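Long-range contact in (r)-specific enoyl-coa hydratase (PDB 1IQ6), which catalyses the hydration of short-chain trans-2-enoyl-CoA, of four to six carbons, to (3R)-3-hydroxyacyl-CoA: residues B[83-88]-B[124-129]. Sequence-based numbering, arbitrary orientation.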
loop_
_atom_site.group_PDB
_atom_site.type_symbol
_atom_site.label_atom_id
_atom_site.label_comp_id
_atom_site.label_asym_id
_atom_site.label_seq_id
_atom_site.Cartn_x
_atom_site.Cartn_y
_atom_site.Cartn_z
ATOM N N SER B 83 6.852 7.114 2.566
ATOM C CA SER B 83 7.186 8.448 2.102
ATOM C C SER B 83 7.645 8.233 0.660
ATOM O O SER B 83 8.542 7.426 0.404
ATOM C CB SER B 83 8.305 9.056 2.946
ATOM O OG SER B 83 7.858 9.289 4.273
ATOM N N PHE B 84 7.009 8.937 -0.273
ATOM C CA PHE B 84 7.315 8.807 -1.693
ATOM C C PHE B 84 8.258 9.927 -2.109
ATOM O O PHE B 84 7.922 11.106 -2.016
ATOM C CB PHE B 84 6.000 8.817 -2.477
ATOM C CG PHE B 84 5.025 7.773 -2.005
ATOM C CD1 PHE B 84 4.044 8.083 -1.062
ATOM C CD2 PHE B 84 5.121 6.461 -2.464
ATOM C CE1 PHE B 84 3.171 7.097 -0.584
ATOM C CE2 PHE B 84 4.255 5.469 -1.989
ATOM C CZ PHE B 84 3.278 5.790 -1.049
ATOM N N LYS B 85 9.444 9.542 -2.572
ATOM C CA LYS B 85 10.483 10.508 -2.916
ATOM C C LYS B 85 10.791 10.736 -4.391
ATOM O O LYS B 85 11.067 11.864 -4.804
ATOM C CB LYS B 85 11.775 10.113 -2.195
ATOM C CG LYS B 85 11.622 9.907 -0.689
ATOM C CD LYS B 85 11.095 11.169 -0.018
ATOM C CE LYS B 85 11.049 11.033 1.497
ATOM N NZ LYS B 85 10.509 12.268 2.132
ATOM N N LEU B 86 10.777 9.668 -5.176
ATOM C CA LEU B 86 11.066 9.769 -6.601
ATOM C C LEU B 86 10.112 8.893 -7.381
ATOM O O LEU B 86 9.597 7.900 -6.870
ATOM C CB LEU B 86 12.505 9.335 -6.896
ATOM C CG LEU B 86 13.631 10.277 -6.466
ATOM C CD1 LEU B 86 14.972 9.576 -6.650
ATOM C CD2 LEU B 86 13.583 11.564 -7.289
ATOM N N PRO B 87 9.867 9.249 -8.644
ATOM C CA PRO B 87 8.958 8.461 -9.468
ATOM C C PRO B 87 9.632 7.252 -10.099
ATOM O O PRO B 87 10.844 7.227 -10.307
ATOM C CB PRO B 87 8.508 9.464 -10.517
ATOM C CG PRO B 87 9.776 10.235 -10.764
ATOM C CD PRO B 87 10.307 10.465 -9.355
ATOM N N VAL B 88 8.827 6.235 -10.372
ATOM C CA VAL B 88 9.293 5.035 -11.039
ATOM C C VAL B 88 8.493 5.016 -12.337
ATOM O O VAL B 88 7.264 5.057 -12.319
ATOM C CB VAL B 88 8.981 3.766 -10.231
ATOM C CG1 VAL B 88 9.206 2.536 -11.099
ATOM C CG2 VAL B 88 9.877 3.707 -8.999
ATOM N N ALA B 124 13.207 5.675 -4.031
ATOM C CA ALA B 124 11.891 6.083 -4.522
ATOM C C ALA B 124 10.833 6.076 -3.419
ATOM O O ALA B 124 9.951 6.939 -3.390
ATOM C CB ALA B 124 11.461 5.167 -5.659
ATOM N N VAL B 125 10.924 5.102 -2.518
ATOM C CA VAL B 125 9.978 4.973 -1.412
ATOM C C VAL B 125 10.733 4.510 -0.178
ATOM O O VAL B 125 11.597 3.642 -0.263
ATOM C CB VAL B 125 8.884 3.921 -1.718
ATOM C CG1 VAL B 125 7.841 3.907 -0.599
ATOM C CG2 VAL B 125 8.234 4.215 -3.065
ATOM N N THR B 126 10.414 5.097 0.969
ATOM C CA THR B 126 11.060 4.686 2.207
ATOM C C THR B 126 10.061 4.733 3.352
ATOM O O THR B 126 9.058 5.439 3.291
ATOM C CB THR B 126 12.288 5.568 2.531
ATOM O OG1 THR B 126 12.991 5.000 3.644
ATOM C CG2 THR B 126 11.867 6.996 2.861
ATOM N N GLY B 127 10.328 3.957 4.390
ATOM C CA GLY B 127 9.430 3.934 5.526
ATOM C C GLY B 127 9.770 2.772 6.426
ATOM O O GLY B 127 10.861 2.205 6.331
ATOM N N GLU B 128 8.830 2.419 7.297
ATOM C CA GLU B 128 9.024 1.323 8.235
ATOM C C GLU B 128 7.782 0.459 8.376
ATOM O O GLU B 128 6.656 0.959 8.379
ATOM C CB GLU B 128 9.375 1.867 9.621
ATOM C CG GLU B 128 10.705 2.565 9.745
ATOM C CD GLU B 128 10.900 3.133 11.138
ATOM O OE1 GLU B 128 10.153 4.060 11.509
ATOM O OE2 GLU B 128 11.790 2.645 11.864
ATOM N N ALA B 129 7.999 -0.843 8.502
ATOM C CA ALA B 129 6.909 -1.780 8.696
ATOM C C ALA B 129 7.003 -2.322 10.116
ATOM O O ALA B 129 8.094 -2.457 10.675
ATOM C CB ALA B 129 7.013 -2.932 7.701
HETATM O O HOH W 1 8.016 6.955 5.749
HETATM O O HOH W 2 7.587 7.278 -5.082
#
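The last residues of strand 76-84 pair antiparallel with strand 123-132, and the chain then leaves the sheet as a loop. Ser83 and Thr126 form a hydrogen-bonded pair. Ser83 N donates to Thr126 O at 2.9 Å, nearly along the C=O axis. Thr126 N donates back to Ser83 O at 3.0 Å, in the carbonyl plane; this bond is straighter at the hydrogen, 162° against 143°. Ser83 O also receives a CA-H contact from Val125. A water bonded to Ser83 OG donates to Thr126 O, which therefore has two donors.

Ala124 O is the busiest acceptor. Lys85 N donates to Ala124 O at 2.8 Å, from above the carbonyl plane. Leu86 N adds a weak bond to Ala124 O at 3.4 Å. A second water donates to both Ala124 O and Leu86 O, and lies in plane at the edge of the Phe84 ring. Ala124 and Val125 share one partner, Ile116 of strand 109-117, which makes a classic beta bulge.

Phe84 and Val125 form the non-hydrogen-bonded pair, their side chains side by side. Phe84 CG is anti to its carbonyl carbon (chi1 -55°), and CD2 meets Val125 CG2 obliquely at 3.9 Å. The Val88 side chain points back toward 124-129, with CG2 4.0 Å from Ala124 CB. Val125 and Val88 touch Leu58 of the central hotdog helix 55-68, while Ser83 pairs with a strand of the second subunit, continuing the sheet across the dimer.

Phe84 probably contributes to binding (3R)-3-hydroxyacyl-CoA, next to Gly55; its ring also packs on Met56 and on Tyr77 of the second subunit. Main-chain bonds from Ser83 and Lys85 probably set the backbone on both sides of it.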